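Local structure of separin (Saccharomyces cerevisiae, 5U1T) at residues 238-244 against 335-339; 1126-1132 against 1151-1157. The protein acts as a cysteine protease that cleaves the cohesin subunit MCD1/SCC1 at the onset of anaphase, separating sister chromatids, and is held inactive by securin until then. All coordinates share one frame; numbering follows the deposited sequence.

Contact 1: residues 238-244 against 335-339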
loop_
_atom_site.group_PDB
_atom_site.type_symbol
_atom_site.label_atom_id
_atom_site.label_comp_id
_atom_site.label_asym_id
_atom_site.label_seq_id
_atom_site.Cartn_x
_atom_site.Cartn_y
_atom_site.Cartn_z
ATOM N N TYR A 238 74.744 2.472 -15.715
ATOM C CA TYR A 238 74.185 1.471 -14.817
ATOM C C TYR A 238 75.072 1.141 -13.620
ATOM O O TYR A 238 74.553 1.003 -12.502
ATOM C CB TYR A 238 73.887 0.193 -15.592
ATOM C CG TYR A 238 72.799 0.374 -16.616
ATOM C CD1 TYR A 238 71.481 0.642 -16.225
ATOM C CD2 TYR A 238 73.080 0.282 -17.973
ATOM C CE1 TYR A 238 70.482 0.815 -17.161
ATOM C CE2 TYR A 238 72.094 0.445 -18.913
ATOM C CZ TYR A 238 70.796 0.711 -18.503
ATOM O OH TYR A 238 69.822 0.875 -19.455
ATOM N N LEU A 239 76.385 1.035 -13.868
ATOM C CA LEU A 239 77.398 0.589 -12.894
ATOM C C LEU A 239 77.083 0.923 -11.447
ATOM O O LEU A 239 77.187 0.056 -10.575
ATOM C CB LEU A 239 78.773 1.175 -13.249
ATOM C CG LEU A 239 80.076 0.790 -12.502
ATOM C CD1 LEU A 239 80.296 1.581 -11.218
ATOM C CD2 LEU A 239 80.179 -0.707 -12.217
ATOM N N ASN A 240 76.703 2.172 -11.192
ATOM C CA ASN A 240 76.357 2.578 -9.835
ATOM C C ASN A 240 75.293 1.679 -9.230
ATOM O O ASN A 240 75.466 1.171 -8.123
ATOM C CB ASN A 240 75.882 4.023 -9.799
ATOM C CG ASN A 240 75.750 4.549 -8.384
ATOM O OD1 ASN A 240 76.750 4.830 -7.721
ATOM N ND2 ASN A 240 74.511 4.688 -7.915
ATOM N N SER A 241 74.203 1.479 -9.968
ATOM C CA SER A 241 73.110 0.629 -9.508
ATOM C C SER A 241 73.617 -0.768 -9.141
ATOM O O SER A 241 73.366 -1.257 -8.033
ATOM C CB SER A 241 72.016 0.544 -10.580
ATOM O OG SER A 241 70.826 -0.060 -10.084
ATOM N N PHE A 242 74.361 -1.386 -10.057
ATOM C CA PHE A 242 74.852 -2.748 -9.868
ATOM C C PHE A 242 75.738 -2.919 -8.638
ATOM O O PHE A 242 75.530 -3.840 -7.840
ATOM C CB PHE A 242 75.619 -3.195 -11.098
ATOM C CG PHE A 242 74.744 -3.664 -12.204
ATOM C CD1 PHE A 242 74.246 -2.771 -13.134
ATOM C CD2 PHE A 242 74.412 -5.000 -12.317
ATOM C CE1 PHE A 242 73.437 -3.206 -14.163
ATOM C CE2 PHE A 242 73.601 -5.436 -13.340
ATOM C CZ PHE A 242 73.115 -4.538 -14.263
ATOM N N TYR A 243 76.729 -2.038 -8.506
ATOM C CA TYR A 243 77.689 -2.089 -7.407
ATOM C C TYR A 243 76.972 -1.910 -6.075
ATOM O O TYR A 243 77.258 -2.624 -5.114
ATOM C CB TYR A 243 78.783 -1.018 -7.592
ATOM C CG TYR A 243 79.761 -0.857 -6.427
ATOM C CD1 TYR A 243 79.482 0.002 -5.361
ATOM C CD2 TYR A 243 80.974 -1.539 -6.406
ATOM C CE1 TYR A 243 80.375 0.161 -4.303
ATOM C CE2 TYR A 243 81.872 -1.385 -5.350
ATOM C CZ TYR A 243 81.569 -0.536 -4.300
ATOM O OH TYR A 243 82.459 -0.377 -3.250
ATOM N N LEU A 244 76.039 -0.963 -6.023
ATOM C CA LEU A 244 75.269 -0.729 -4.809
ATOM C C LEU A 244 74.592 -2.008 -4.333
ATOM O O LEU A 244 74.649 -2.342 -3.156
ATOM C CB LEU A 244 74.220 0.362 -5.028
ATOM C CG LEU A 244 74.717 1.805 -5.143
ATOM C CD1 LEU A 244 73.535 2.772 -5.208
ATOM C CD2 LEU A 244 75.668 2.158 -3.996
ATOM N N LEU A 335 68.409 5.863 -13.006
ATOM C CA LEU A 335 69.593 5.168 -13.520
ATOM C C LEU A 335 70.509 4.673 -12.418
ATOM O O LEU A 335 70.878 3.501 -12.374
ATOM C CB LEU A 335 70.372 6.091 -14.451
ATOM C CG LEU A 335 69.735 6.201 -15.827
ATOM C CD1 LEU A 335 70.192 7.462 -16.553
ATOM C CD2 LEU A 335 70.025 4.930 -16.632
ATOM N N GLU A 336 70.862 5.589 -11.528
ATOM C CA GLU A 336 71.743 5.297 -10.412
ATOM C C GLU A 336 71.141 4.273 -9.468
ATOM O O GLU A 336 71.860 3.474 -8.872
ATOM C CB GLU A 336 72.060 6.582 -9.664
ATOM C CG GLU A 336 72.853 7.549 -10.506
ATOM C CD GLU A 336 74.284 7.115 -10.636
ATOM O OE1 GLU A 336 74.966 7.175 -9.593
ATOM O OE2 GLU A 336 74.722 6.707 -11.750
ATOM N N GLY A 337 69.819 4.303 -9.345
ATOM C CA GLY A 337 69.111 3.350 -8.519
ATOM C C GLY A 337 69.560 3.422 -7.078
ATOM O O GLY A 337 69.977 2.426 -6.497
ATOM N N LEU A 338 69.508 4.621 -6.514
ATOM C CA LEU A 338 69.740 4.812 -5.092
ATOM C C LEU A 338 68.492 4.454 -4.294
ATOM O O LEU A 338 67.370 4.699 -4.740
ATOM C CB LEU A 338 70.131 6.259 -4.791
ATOM C CG LEU A 338 71.589 6.680 -4.621
ATOM C CD1 LEU A 338 71.631 8.121 -4.146
ATOM C CD2 LEU A 338 72.337 5.788 -3.644
ATOM N N PRO A 339 68.687 3.877 -3.104
ATOM C CA PRO A 339 67.570 3.670 -2.182
ATOM C C PRO A 339 66.944 5.002 -1.789
ATOM O O PRO A 339 67.664 5.976 -1.580
ATOM C CB PRO A 339 68.222 2.988 -0.973
ATOM C CG PRO A 339 69.488 2.396 -1.508
ATOM C CD PRO A 339 69.951 3.330 -2.578
#

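Contact 2: residues 1126-1132 against 1151-1157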
loop_
_atom_site.group_PDB
_atom_site.type_symbol
_atom_site.label_atom_id
_atom_site.label_comp_id
_atom_site.label_asym_id
_atom_site.label_seq_id
_atom_site.Cartn_x
_atom_site.Cartn_y
_atom_site.Cartn_z
ATOM N N MET A 1126 -44.172 15.603 25.073
ATOM C CA MET A 1126 -45.096 15.230 26.126
ATOM C C MET A 1126 -45.648 16.501 26.767
ATOM O O MET A 1126 -46.851 16.627 27.013
ATOM C CB MET A 1126 -44.387 14.341 27.153
ATOM C CG MET A 1126 -45.304 13.664 28.167
ATOM S SD MET A 1126 -46.413 12.442 27.424
ATOM C CE MET A 1126 -45.239 11.531 26.458
ATOM N N GLU A 1127 -44.759 17.462 26.979
ATOM C CA GLU A 1127 -45.113 18.684 27.682
ATOM C C GLU A 1127 -45.800 19.723 26.805
ATOM O O GLU A 1127 -46.293 20.727 27.308
ATOM C CB GLU A 1127 -43.867 19.286 28.312
ATOM C CG GLU A 1127 -43.283 18.419 29.397
ATOM C CD GLU A 1127 -42.005 18.988 29.979
ATOM O OE1 GLU A 1127 -41.696 20.181 29.736
ATOM O OE2 GLU A 1127 -41.298 18.236 30.683
ATOM N N SER A 1128 -45.849 19.475 25.502
ATOM C CA SER A 1128 -46.471 20.408 24.559
ATOM C C SER A 1128 -47.963 20.561 24.797
ATOM O O SER A 1128 -48.600 21.462 24.249
ATOM C CB SER A 1128 -46.257 19.936 23.124
ATOM O OG SER A 1128 -47.068 18.797 22.865
ATOM N N ASN A 1129 -48.507 19.644 25.590
ATOM C CA ASN A 1129 -49.940 19.526 25.849
ATOM C C ASN A 1129 -50.800 19.519 24.589
ATOM O O ASN A 1129 -52.005 19.793 24.648
ATOM C CB ASN A 1129 -50.428 20.639 26.775
ATOM C CG ASN A 1129 -51.636 20.208 27.591
ATOM O OD1 ASN A 1129 -51.761 19.031 27.949
ATOM N ND2 ASN A 1129 -52.540 21.140 27.866
ATOM N N LEU A 1130 -50.184 19.201 23.455
ATOM C CA LEU A 1130 -50.917 19.099 22.209
ATOM C C LEU A 1130 -51.893 17.938 22.257
ATOM O O LEU A 1130 -51.550 16.824 22.659
ATOM C CB LEU A 1130 -49.964 18.941 21.033
ATOM C CG LEU A 1130 -49.104 20.176 20.775
ATOM C CD1 LEU A 1130 -48.173 19.945 19.583
ATOM C CD2 LEU A 1130 -49.976 21.411 20.571
ATOM N N ASN A 1131 -53.124 18.229 21.860
ATOM C CA ASN A 1131 -54.174 17.225 21.773
ATOM C C ASN A 1131 -54.015 16.430 20.473
ATOM O O ASN A 1131 -54.800 16.578 19.532
ATOM C CB ASN A 1131 -55.552 17.896 21.859
ATOM C CG ASN A 1131 -56.702 16.904 21.798
ATOM O OD1 ASN A 1131 -56.623 15.789 22.338
ATOM N ND2 ASN A 1131 -57.788 17.306 21.132
ATOM N N ILE A 1132 -52.970 15.608 20.424
ATOM C CA ILE A 1132 -52.683 14.771 19.262
ATOM C C ILE A 1132 -52.277 13.379 19.680
ATOM O O ILE A 1132 -51.924 13.143 20.831
ATOM C CB ILE A 1132 -51.549 15.342 18.390
ATOM C CG1 ILE A 1132 -50.335 15.708 19.252
ATOM C CG2 ILE A 1132 -52.039 16.518 17.584
ATOM C CD1 ILE A 1132 -49.127 16.096 18.444
ATOM N N LEU A 1151 -48.198 8.115 21.869
ATOM C CA LEU A 1151 -47.787 9.182 22.747
ATOM C C LEU A 1151 -48.902 10.220 22.790
ATOM O O LEU A 1151 -49.147 10.911 21.805
ATOM C CB LEU A 1151 -46.486 9.772 22.241
ATOM C CG LEU A 1151 -45.606 10.524 23.219
ATOM C CD1 LEU A 1151 -44.138 10.299 22.864
ATOM C CD2 LEU A 1151 -45.962 12.009 23.218
ATOM N N GLU A 1152 -49.600 10.293 23.919
ATOM C CA GLU A 1152 -50.705 11.233 24.079
ATOM C C GLU A 1152 -50.273 12.409 24.947
ATOM O O GLU A 1152 -50.400 12.354 26.166
ATOM C CB GLU A 1152 -51.932 10.538 24.689
ATOM C CG GLU A 1152 -52.572 9.473 23.807
ATOM C CD GLU A 1152 -53.324 8.405 24.611
ATOM O OE1 GLU A 1152 -52.677 7.603 25.321
ATOM O OE2 GLU A 1152 -54.572 8.360 24.531
ATOM N N PRO A 1153 -49.768 13.483 24.321
ATOM C CA PRO A 1153 -49.257 14.624 25.088
ATOM C C PRO A 1153 -50.294 15.203 26.045
ATOM O O PRO A 1153 -49.945 15.553 27.168
ATOM C CB PRO A 1153 -48.898 15.653 24.010
ATOM C CG PRO A 1153 -48.861 14.897 22.727
ATOM C CD PRO A 1153 -49.825 13.770 22.881
ATOM N N ARG A 1154 -51.547 15.301 25.615
ATOM C CA ARG A 1154 -52.566 15.942 26.445
ATOM C C ARG A 1154 -52.927 15.048 27.641
ATOM O O ARG A 1154 -53.156 15.541 28.739
ATOM C CB ARG A 1154 -53.805 16.282 25.603
ATOM C CG ARG A 1154 -55.009 16.756 26.386
ATOM C CD ARG A 1154 -54.924 18.235 26.755
ATOM N NE ARG A 1154 -54.580 19.052 25.592
ATOM C CZ ARG A 1154 -55.429 19.834 24.933
ATOM N NH1 ARG A 1154 -55.002 20.526 23.883
ATOM N NH2 ARG A 1154 -56.693 19.936 25.319
ATOM N N ARG A 1155 -52.934 13.735 27.421
ATOM C CA ARG A 1155 -53.263 12.757 28.453
ATOM C C ARG A 1155 -52.031 12.364 29.272
ATOM O O ARG A 1155 -52.140 11.650 30.269
ATOM C CB ARG A 1155 -53.894 11.519 27.809
ATOM C CG ARG A 1155 -54.578 10.531 28.776
ATOM C CD ARG A 1155 -55.669 11.193 29.652
ATOM N NE ARG A 1155 -56.799 10.301 29.961
ATOM C CZ ARG A 1155 -56.732 9.242 30.778
ATOM N NH1 ARG A 1155 -55.568 8.924 31.365
ATOM N NH2 ARG A 1155 -57.823 8.481 30.996
ATOM N N LYS A 1156 -50.864 12.843 28.843
ATOM C CA LYS A 1156 -49.571 12.495 29.449
ATOM C C LYS A 1156 -49.361 10.978 29.556
ATOM O O LYS A 1156 -48.863 10.469 30.563
ATOM C CB LYS A 1156 -49.433 13.138 30.827
ATOM C CG LYS A 1156 -49.690 14.632 30.841
ATOM C CD LYS A 1156 -48.671 15.425 30.018
ATOM C CE LYS A 1156 -49.113 16.888 29.915
ATOM N NZ LYS A 1156 -48.281 17.696 28.998
ATOM N N ARG A 1157 -49.712 10.267 28.494
ATOM C CA ARG A 1157 -49.784 8.820 28.536
ATOM C C ARG A 1157 -48.915 8.196 27.448
ATOM O O ARG A 1157 -48.837 8.701 26.323
ATOM C CB ARG A 1157 -51.248 8.373 28.395
ATOM C CG ARG A 1157 -51.478 6.923 28.717
ATOM C CD ARG A 1157 -52.903 6.690 29.120
ATOM N NE ARG A 1157 -53.788 6.971 28.004
ATOM C CZ ARG A 1157 -55.113 6.967 28.069
ATOM N NH1 ARG A 1157 -55.813 7.238 26.975
ATOM N NH2 ARG A 1157 -55.737 6.685 29.210
#

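Contact 1: residues 238-244 against 335-339
The side-chain amide of Asn-240 and the carboxylate of Glu-336 lie nearly parallel, their planes 18° apart, with the carboxylate across one face of the amide: Glu-336 OE1 sits 3.0 Å from Asn-240 CG. Although ND2 is as near, its N-H bonds point along the amide plane and not at that oxygen, and the carboxylate is instead held by the backbone nitrogens of Cys-295 and Ile-296. This is the C-terminal end of helix 319-336 resting on the side of helix 236-250, both part of the all-helical region far from the catalytic domain.

The amide edge does the polar work. Asn-240 ND2 donates to the backbone oxygen of Glu-336 at 3.1 Å, with an N-H...O angle of 153° and the acceptor near the amide plane. A carbonyl in the last turn of a helix finds no amide further along to bond, so an asparagine projecting from a neighbouring helix suits this place. Asn-240 reaches it because CG stands anti to its backbone N (chi1 -170°). Gly-337 then leaves the helix with positive phi, a conformation glycine adopts easily. Its CA lies 4.9 Å from Ser-241 CA, with the small serine side chain beside this approach. Ser-241 OG hydrogen-bonds to Ser-158 OG of helix 146-158.

Leucines close the contact at both ends. Leu-335 sends CD2 obliquely toward the ring of Tyr-238, 4.2 Å from CE1, while that ring also leans on Leu-154 and Glu-155 of helix 146-158. Beyond the helix end, Leu-338 O is taken up by the hydroxyl of Tyr-385, and one methyl of Leu-244 bridges two partners: its CD1 lies 3.6 Å from Leu-338 CD2 and 3.8 Å from Gly-337 O.

Contact 2: residues 1126-1132 against 1151-1157
The tight turn between antiparallel strands 1146-1152 and 1157-1163 packs on the link that carries helix 1111-1127 into strand 1132-1139, with Pro-1153, the first residue of the turn, directed at the link. Its CB lies 3.2 Å from Leu-1130 O, and CG is 3.9 Å from Ile-1132 CG1, the two side chains crossing at about a right angle. Having no N-H to offer a neighbouring strand, proline suits the point where strand 1146-1152 ends.

Lys-1156 bends at its second torsion (chi2 -64°) and then extends, bringing NZ to Met-1126 O at 2.7 Å; a long, charged donor is apt for a carbonyl at a helix end. Arg-1154 holds the next bend. Its NE gives a hydrogen bond of 2.8 Å to Asn-1129 O, close to the guanidinium plane, and NH1 adds a weak one to the same oxygen, while Asn-1131 CB lies over one guanidinium face. Asn-1129 takes the positive phi that asparagine tolerates well.

The turn belongs to a beta-hairpin closed by a G1 beta bulge: two residues, Lys-1156 and Arg-1157, stand against the single Glu-1152. The Arg-1157 guanidinium meets the carboxylate through NE and NH1, one nitrogen to each oxygen, NE to OE1 and NH1 to OE2, each at 3.0 Å; Glu-1291 binds the same arginine and also Arg-1155, which probably offsets the cluster of positive charge.

On the buried side, two bends in the Met-1126 chain (chi2 66°, chi3 49°) deliver its CE to Leu-1151, 3.4 Å from CD2, and its sulfur rests 3.8 Å from Lys-1156 CA.

How the contacts relate
Contacts 1 and 2 lie on opposite sides of the chain's centre, their own centres about 128 Å apart, and share no element. Both are partly buried, and in both a side chain donates to a backbone oxygen near the end of a helix; the positive-phi residue comes at once in contact 1 and three residues later in contact 2. The donor differs with the setting. In contact 1, where helix meets helix, a neutral amide serves, flanked by leucines and a buried carboxylate. In contact 2, where a hairpin turn meets a helix-to-strand link, exposed lysine and arginine reach over the surface, and apolar packing is left to the buried methionine, leucine, isoleucine and proline beneath.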